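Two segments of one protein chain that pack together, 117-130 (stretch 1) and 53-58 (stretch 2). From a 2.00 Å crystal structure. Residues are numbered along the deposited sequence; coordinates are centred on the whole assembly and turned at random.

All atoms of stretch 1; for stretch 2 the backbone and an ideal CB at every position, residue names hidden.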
# COMPACT_ATOMS: atom_id res chain seq x y z
N ARG A 117 -13.56 5.05 -1.87
CA ARG A 117 -13.03 4.09 -2.83
C ARG A 117 -11.91 3.26 -2.20
O ARG A 117 -11.89 2.04 -2.31
CB ARG A 117 -12.50 4.84 -4.06
CG ARG A 117 -12.06 3.97 -5.22
CD ARG A 117 -11.97 4.80 -6.50
NE ARG A 117 -13.21 5.54 -6.74
CZ ARG A 117 -13.45 6.27 -7.82
NH1 ARG A 117 -12.55 6.37 -8.78
NH2 ARG A 117 -14.61 6.90 -7.95
N LEU A 118 -11.00 3.94 -1.51
CA LEU A 118 -9.88 3.25 -0.87
C LEU A 118 -10.35 2.25 0.18
O LEU A 118 -9.86 1.12 0.24
CB LEU A 118 -8.93 4.27 -0.23
CG LEU A 118 -7.69 3.69 0.43
CD1 LEU A 118 -6.89 2.86 -0.58
CD2 LEU A 118 -6.83 4.82 0.98
N SER A 119 -11.30 2.67 1.01
CA SER A 119 -11.83 1.81 2.05
C SER A 119 -12.41 0.53 1.47
O SER A 119 -12.09 -0.57 1.94
CB SER A 119 -12.92 2.55 2.84
OG SER A 119 -13.51 1.69 3.80
N ALA A 120 -13.27 0.66 0.46
CA ALA A 120 -13.89 -0.49 -0.17
C ALA A 120 -12.85 -1.42 -0.83
O ALA A 120 -12.99 -2.64 -0.79
CB ALA A 120 -14.90 -0.03 -1.22
N ARG A 121 -11.82 -0.82 -1.43
CA ARG A 121 -10.76 -1.59 -2.11
C ARG A 121 -9.97 -2.42 -1.11
O ARG A 121 -9.62 -3.57 -1.37
CB ARG A 121 -9.83 -0.63 -2.86
CG ARG A 121 -10.45 -0.03 -4.13
CD ARG A 121 -10.34 -1.01 -5.28
NE ARG A 121 -11.08 -0.60 -6.48
CZ ARG A 121 -11.14 -1.32 -7.59
NH1 ARG A 121 -10.50 -2.48 -7.65
NH2 ARG A 121 -11.85 -0.90 -8.63
N ILE A 122 -9.67 -1.82 0.04
CA ILE A 122 -8.95 -2.50 1.11
C ILE A 122 -9.80 -3.66 1.61
O ILE A 122 -9.33 -4.80 1.69
CB ILE A 122 -8.67 -1.53 2.29
CG1 ILE A 122 -7.66 -0.47 1.85
CG2 ILE A 122 -8.15 -2.31 3.51
CD1 ILE A 122 -7.35 0.58 2.91
N LYS A 123 -11.06 -3.38 1.93
CA LYS A 123 -11.96 -4.41 2.44
C LYS A 123 -12.16 -5.57 1.48
O LYS A 123 -12.20 -6.72 1.90
CB LYS A 123 -13.32 -3.80 2.79
CG LYS A 123 -13.31 -2.94 4.04
CD LYS A 123 -14.65 -2.23 4.22
CE LYS A 123 -14.67 -1.40 5.49
NZ LYS A 123 -15.98 -0.72 5.69
N ARG A 124 -12.28 -5.28 0.19
CA ARG A 124 -12.49 -6.35 -0.77
C ARG A 124 -11.32 -7.34 -0.74
O ARG A 124 -11.53 -8.55 -0.76
CB ARG A 124 -12.65 -5.80 -2.18
CG ARG A 124 -13.23 -6.84 -3.13
CD ARG A 124 -14.66 -7.19 -2.74
NE ARG A 124 -15.14 -8.42 -3.36
CZ ARG A 124 -14.76 -9.64 -3.00
NH1 ARG A 124 -13.90 -9.80 -2.00
NH2 ARG A 124 -15.25 -10.71 -3.62
N VAL A 125 -10.11 -6.81 -0.70
CA VAL A 125 -8.91 -7.63 -0.68
C VAL A 125 -8.82 -8.42 0.62
O VAL A 125 -8.46 -9.60 0.62
CB VAL A 125 -7.64 -6.76 -0.82
CG1 VAL A 125 -6.39 -7.59 -0.53
CG2 VAL A 125 -7.56 -6.21 -2.23
N LEU A 126 -9.14 -7.77 1.73
CA LEU A 126 -9.08 -8.43 3.03
C LEU A 126 -10.12 -9.56 3.07
O LEU A 126 -9.84 -10.63 3.59
CB LEU A 126 -9.34 -7.43 4.16
CG LEU A 126 -8.31 -6.31 4.35
CD1 LEU A 126 -8.72 -5.43 5.55
CD2 LEU A 126 -6.92 -6.92 4.60
N LYS A 127 -11.31 -9.32 2.53
CA LYS A 127 -12.34 -10.34 2.54
C LYS A 127 -11.92 -11.55 1.72
O LYS A 127 -12.17 -12.69 2.10
CB LYS A 127 -13.67 -9.80 1.99
CG LYS A 127 -14.24 -8.63 2.75
CD LYS A 127 -15.71 -8.40 2.38
CE LYS A 127 -16.03 -6.92 2.22
NZ LYS A 127 -15.54 -6.36 0.92
N LEU A 128 -11.27 -11.29 0.59
CA LEU A 128 -10.81 -12.35 -0.30
C LEU A 128 -9.66 -13.19 0.25
O LEU A 128 -9.65 -14.41 0.10
CB LEU A 128 -10.35 -11.75 -1.64
CG LEU A 128 -11.39 -11.14 -2.57
CD1 LEU A 128 -10.69 -10.46 -3.74
CD2 LEU A 128 -12.35 -12.23 -3.07
N LEU A 129 -8.68 -12.53 0.87
CA LEU A 129 -7.51 -13.22 1.39
C LEU A 129 -7.57 -13.74 2.82
O LEU A 129 -6.89 -14.70 3.15
CB LEU A 129 -6.27 -12.33 1.23
CG LEU A 129 -5.71 -12.13 -0.19
CD1 LEU A 129 -5.38 -13.48 -0.81
CD2 LEU A 129 -6.73 -11.40 -1.05
N TYR A 130 -8.38 -13.11 3.67
CA TYR A 130 -8.48 -13.56 5.05
C TYR A 130 -9.84 -14.17 5.38
O TYR A 130 -9.84 -15.28 5.97
CB TYR A 130 -8.20 -12.40 6.01
CG TYR A 130 -6.78 -11.87 5.94
CD1 TYR A 130 -6.43 -10.85 5.05
CD2 TYR A 130 -5.78 -12.37 6.78
CE1 TYR A 130 -5.14 -10.34 5.00
CE2 TYR A 130 -4.49 -11.86 6.74
CZ TYR A 130 -4.17 -10.84 5.85
OH TYR A 130 -2.90 -10.31 5.83
N UNK A 53 1.87 -5.97 8.99
CA UNK A 53 0.58 -5.42 8.55
C UNK A 53 -0.20 -6.49 7.78
O UNK A 53 0.41 -7.37 7.17
CB UNK A 53 0.79 -4.18 7.68
N UNK A 54 -1.53 -6.42 7.81
CA UNK A 54 -2.35 -7.38 7.08
C UNK A 54 -2.34 -7.04 5.60
O UNK A 54 -2.56 -7.90 4.74
CB UNK A 54 -3.78 -7.40 7.62
N UNK A 55 -2.11 -5.77 5.30
CA UNK A 55 -2.08 -5.31 3.92
C UNK A 55 -1.20 -4.07 3.83
O UNK A 55 -1.12 -3.29 4.77
CB UNK A 55 -3.49 -5.02 3.41
N UNK A 56 -0.55 -3.90 2.68
CA UNK A 56 0.35 -2.77 2.49
C UNK A 56 -0.09 -1.94 1.29
O UNK A 56 -0.49 -2.49 0.26
CB UNK A 56 1.79 -3.25 2.31
N UNK A 57 -0.06 -0.63 1.45
CA UNK A 57 -0.44 0.28 0.38
C UNK A 57 0.79 1.14 0.13
O UNK A 57 1.28 1.80 1.05
CB UNK A 57 -1.67 1.12 0.73
N UNK A 58 1.30 1.15 -1.09
CA UNK A 58 2.49 1.95 -1.36
C UNK A 58 2.37 2.80 -2.61
O UNK A 58 1.72 2.41 -3.59
CB UNK A 58 3.71 1.04 -1.49

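Stretch 1 is a helix from 117 to 129, and the strand at 55-58 runs past it at 144°, closer to antiparallel than to parallel. The helix therefore meets the strand in reverse order, with its C-terminal end near position 54 and residues 118 and 122 near position 57.

Position 53 has its CA-to-CB bond sideways to stretch 1, and nothing of that stretch lies within 5.5 Å of the ideal CB. Phi is -61°. Many residues would fit, proline among them, since phi is in its range. The residue is Pro53, and it makes no contact with the helix.

Position 54 points toward stretch 1. The ideal CB of position 54 is 3.5 Å from Tyr130 OH and 4.4 Å from Leu126 CD2. The backbone already takes part here: Tyr130 OH donates a hydrogen bond to the carbonyl O of residue 54, at 2.7 Å. The Tyr130 ring lies beside this position, so a flat side chain could meet it. An aromatic side chain, histidine included, or a long aliphatic one would suit. The residue is His54, chi1 m. The edge of its ring is directed at the face of Tyr130 in an offset edge-to-face pair, with centroids 5.4 Å apart and planes at 74°. His54 ND1 is hydrogen-bonded elsewhere in the structure.

Position 55 points toward the helix and has extended angles, -154°/149°. The ideal CB of position 55 is 4.1 Å from Leu126 CD2 and 5.4 Å from Ile122 CG2. Val125 adds another apolar surface, and no charged group of the helix is close. Leucine, isoleucine or methionine would suit and could reach Val125; valine would fit but reach less far. The residue is Leu55, with chi1 and chi2 both t. Leu55 CD1 reaches 3.5 Å from Val125 CG1, while Leu55 CB sits 4.1 Å from Leu126 CD2.

Position 56 is out of reach of stretch 1, as the alternation of a strand would predict. The helix sets no demand here; a beta-branched residue would suit the extended backbone. The residue is Ile56.

Position 57 points toward the helix again, but nothing lies within 5.5 Å of its ideal CB. A small side chain would fall short. Leu118 and Ile122 offer methyl groups beyond, so isoleucine, leucine or methionine would suit. The residue is Ile57, chi1 m and chi2 t. Ile57 CD1 packs 3.6 Å from Ile122 CD1 and 4.1 Å from Leu118 CD1.

Position 58 is out of reach, and stretch 1 leaves the choice open. The residue is Thr58.

Stretch 2 53-58: PHLIIT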
# COMPACT_ATOMS: atom_id res chain seq x y z
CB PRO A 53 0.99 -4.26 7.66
CG PRO A 53 2.31 -4.72 7.08
CD PRO A 53 2.99 -5.29 8.30
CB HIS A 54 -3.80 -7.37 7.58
CG HIS A 54 -3.97 -7.89 8.97
ND1 HIS A 54 -3.96 -7.07 10.08
CD2 HIS A 54 -4.16 -9.15 9.44
CE1 HIS A 54 -4.13 -7.80 11.17
NE2 HIS A 54 -4.25 -9.06 10.80
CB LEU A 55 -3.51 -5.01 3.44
CG LEU A 55 -3.64 -4.59 1.97
CD1 LEU A 55 -4.99 -5.03 1.43
CD2 LEU A 55 -3.46 -3.10 1.87
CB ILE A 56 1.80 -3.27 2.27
CG1 ILE A 56 2.28 -4.00 3.53
CG2 ILE A 56 2.72 -2.10 1.92
CD1 ILE A 56 3.58 -4.74 3.36
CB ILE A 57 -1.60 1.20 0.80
CG1 ILE A 57 -2.83 0.37 1.15
CG2 ILE A 57 -1.91 2.19 -0.31
CD1 ILE A 57 -3.96 1.19 1.79
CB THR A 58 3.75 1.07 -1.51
OG1 THR A 58 4.88 1.91 -1.75
CG2 THR A 58 3.60 0.09 -2.69
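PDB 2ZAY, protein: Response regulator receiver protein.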